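Local coordinates for protein A-type ATP synthase subunit F (Archaeoglobus fulgidus, PDB 2I4R) that probably forms part of the A-type ATP synthase, a rotary membrane enzyme that makes ATP from ADP using a proton gradient, at residues Asp53-Gln61 with Val79-Gly87. Numbering follows the deposited sequence.
Sequences DVGVVIMKQ and VEPTFVSVG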
# COMPACT_ATOMS: atom_id res chain seq x y z
N ASP B 53 -16.93 -9.34 -2.45
CA ASP B 53 -17.14 -8.26 -1.49
C ASP B 53 -15.88 -7.53 -1.05
O ASP B 53 -15.94 -6.70 -0.14
CB ASP B 53 -17.83 -8.81 -0.25
CG ASP B 53 -17.15 -10.07 0.28
OD1 ASP B 53 -16.02 -10.37 -0.16
OD2 ASP B 53 -17.74 -10.77 1.13
N VAL B 54 -14.75 -7.84 -1.66
CA VAL B 54 -13.51 -7.19 -1.28
C VAL B 54 -13.22 -6.04 -2.21
O VAL B 54 -13.32 -6.19 -3.42
CB VAL B 54 -12.34 -8.15 -1.34
CG1 VAL B 54 -11.07 -7.40 -0.95
CG2 VAL B 54 -12.57 -9.31 -0.41
N GLY B 55 -12.85 -4.90 -1.64
CA GLY B 55 -12.55 -3.73 -2.44
C GLY B 55 -11.08 -3.39 -2.38
O GLY B 55 -10.53 -2.85 -3.34
N VAL B 56 -10.43 -3.70 -1.27
CA VAL B 56 -9.02 -3.41 -1.10
C VAL B 56 -8.39 -4.50 -0.24
O VAL B 56 -9.05 -5.07 0.63
CB VAL B 56 -8.81 -2.04 -0.38
CG1 VAL B 56 -7.33 -1.71 -0.29
CG2 VAL B 56 -9.55 -0.93 -1.11
N VAL B 57 -7.11 -4.79 -0.48
CA VAL B 57 -6.40 -5.77 0.32
C VAL B 57 -4.98 -5.31 0.57
O VAL B 57 -4.23 -5.04 -0.36
CB VAL B 57 -6.42 -7.19 -0.35
CG1 VAL B 57 -6.35 -7.05 -1.84
CG2 VAL B 57 -5.27 -8.06 0.18
N ILE B 58 -4.63 -5.19 1.85
CA ILE B 58 -3.30 -4.77 2.28
C ILE B 58 -2.37 -5.98 2.30
O ILE B 58 -2.77 -7.06 2.74
CB ILE B 58 -3.31 -4.21 3.73
CG1 ILE B 58 -4.43 -3.19 3.92
CG2 ILE B 58 -1.96 -3.59 4.04
CD1 ILE B 58 -4.20 -1.89 3.21
N MSE B 59 -1.13 -5.80 1.86
CA MSE B 59 -0.19 -6.91 1.86
C MSE B 59 1.26 -6.46 1.89
O MSE B 59 1.59 -5.33 1.55
CB MSE B 59 -0.36 -7.76 0.61
CG MSE B 59 -1.34 -8.89 0.70
SE MSE B 59 -0.76 -10.23 -0.57
CE MSE B 59 -0.82 -9.17 -2.20
N LYS B 60 2.13 -7.38 2.29
CA LYS B 60 3.55 -7.11 2.33
C LYS B 60 3.99 -7.07 0.87
O LYS B 60 3.56 -7.88 0.06
CB LYS B 60 4.28 -8.23 3.07
CG LYS B 60 4.02 -8.24 4.56
CD LYS B 60 5.20 -7.66 5.35
CE LYS B 60 6.01 -8.76 6.03
NZ LYS B 60 5.19 -9.53 7.01
N GLN B 61 4.84 -6.11 0.54
CA GLN B 61 5.30 -5.95 -0.83
C GLN B 61 6.10 -7.18 -1.23
O GLN B 61 6.32 -7.45 -2.41
CB GLN B 61 6.17 -4.70 -0.93
CG GLN B 61 6.24 -4.09 -2.32
CD GLN B 61 6.72 -2.64 -2.28
OE1 GLN B 61 7.84 -2.36 -1.83
NE2 GLN B 61 5.87 -1.72 -2.73
N VAL B 79 -8.85 -4.76 -11.30
CA VAL B 79 -10.04 -3.95 -11.52
C VAL B 79 -10.56 -3.70 -10.11
O VAL B 79 -10.78 -2.55 -9.69
CB VAL B 79 -11.07 -4.73 -12.34
N GLU B 80 -10.71 -4.79 -9.38
CA GLU B 80 -11.17 -4.79 -8.00
C GLU B 80 -10.87 -6.20 -7.52
O GLU B 80 -11.10 -7.17 -8.24
CB GLU B 80 -12.68 -4.51 -7.93
N PRO B 81 -10.32 -6.35 -6.31
CA PRO B 81 -9.96 -5.30 -5.35
C PRO B 81 -8.65 -4.59 -5.71
O PRO B 81 -7.81 -5.13 -6.43
CB PRO B 81 -9.83 -6.06 -4.05
CG PRO B 81 -9.18 -7.33 -4.52
CD PRO B 81 -10.00 -7.68 -5.75
N THR B 82 -8.49 -3.39 -5.19
CA THR B 82 -7.28 -2.62 -5.40
C THR B 82 -6.28 -3.13 -4.38
O THR B 82 -6.53 -3.07 -3.18
CB THR B 82 -7.53 -1.12 -5.15
OG1 THR B 82 -8.46 -0.62 -6.11
CG2 THR B 82 -6.23 -0.33 -5.24
N PHE B 83 -5.15 -3.66 -4.86
CA PHE B 83 -4.14 -4.15 -3.94
C PHE B 83 -3.29 -3.00 -3.43
O PHE B 83 -2.97 -2.07 -4.17
CB PHE B 83 -3.26 -5.20 -4.60
CG PHE B 83 -3.88 -6.56 -4.63
CD1 PHE B 83 -4.96 -6.83 -5.47
CD2 PHE B 83 -3.45 -7.55 -3.75
CE1 PHE B 83 -5.62 -8.06 -5.43
CE2 PHE B 83 -4.10 -8.79 -3.70
CZ PHE B 83 -5.18 -9.05 -4.55
N VAL B 84 -2.96 -3.06 -2.14
CA VAL B 84 -2.14 -2.04 -1.49
C VAL B 84 -0.96 -2.82 -0.90
O VAL B 84 -1.15 -3.71 -0.07
CB VAL B 84 -2.96 -1.34 -0.37
CG1 VAL B 84 -2.14 -0.27 0.32
CG2 VAL B 84 -4.20 -0.73 -0.96
N SER B 85 0.26 -2.50 -1.33
CA SER B 85 1.41 -3.24 -0.83
C SER B 85 2.34 -2.47 0.08
O SER B 85 2.96 -1.48 -0.32
CB SER B 85 2.22 -3.81 -2.00
OG SER B 85 2.88 -2.77 -2.68
N VAL B 86 2.46 -2.97 1.30
CA VAL B 86 3.30 -2.37 2.32
C VAL B 86 4.76 -2.59 1.97
O VAL B 86 5.31 -3.67 2.17
CB VAL B 86 3.00 -2.99 3.72
CG1 VAL B 86 3.88 -2.37 4.77
CG2 VAL B 86 1.54 -2.77 4.08
N GLY B 87 5.38 -1.53 1.44
CA GLY B 87 6.77 -1.55 1.04
C GLY B 87 7.72 -2.34 1.93
O GLY B 87 8.66 -2.96 1.36
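Val-57 and Phe-83 are paired on neighbouring parallel strands. A ladder of six backbone hydrogen bonds joins the strands, from Thr-82 N to Gly-55 O at one end to Gln-61 N to Val-86 O at the other. Val-57 CG1 sits over the centre of the Phe-83 ring, a CH-pi contact 3.4 Å from its centroid. CG1 of Val-57 stands between the backbone N and the carbonyl carbon (chi1 35°), which puts it over that face. Selenomethionine Met-59 bends at chi3 and brings CE to the ring edge, 3.5 Å from Phe-83 CD2. On the other face Ile-58 CG2 meets Val-86 CG2 at 3.6 Å. Gln-61 reaches across at the strand ends. Gln-61 CB lies 3.4 Å from Val-86 O. Gln-61 CG then passes Ser-85 OG at 3.6 Å, and the end of the side chain lies by Ser-85 and Gly-87. An alanine here would probably open a gap beside both, since the chain beyond CB packs on them. The strands belong to a beta-alpha-beta unit connected through helix 69-77. Helix 38-50 packs on Met-59 and Phe-83, and Phe-20 of helix 18-26 on Ile-58 and Val-86. Strand 11-16 flanks 54-60, while 82-86 pairs antiparallel with a strand of the second subunit.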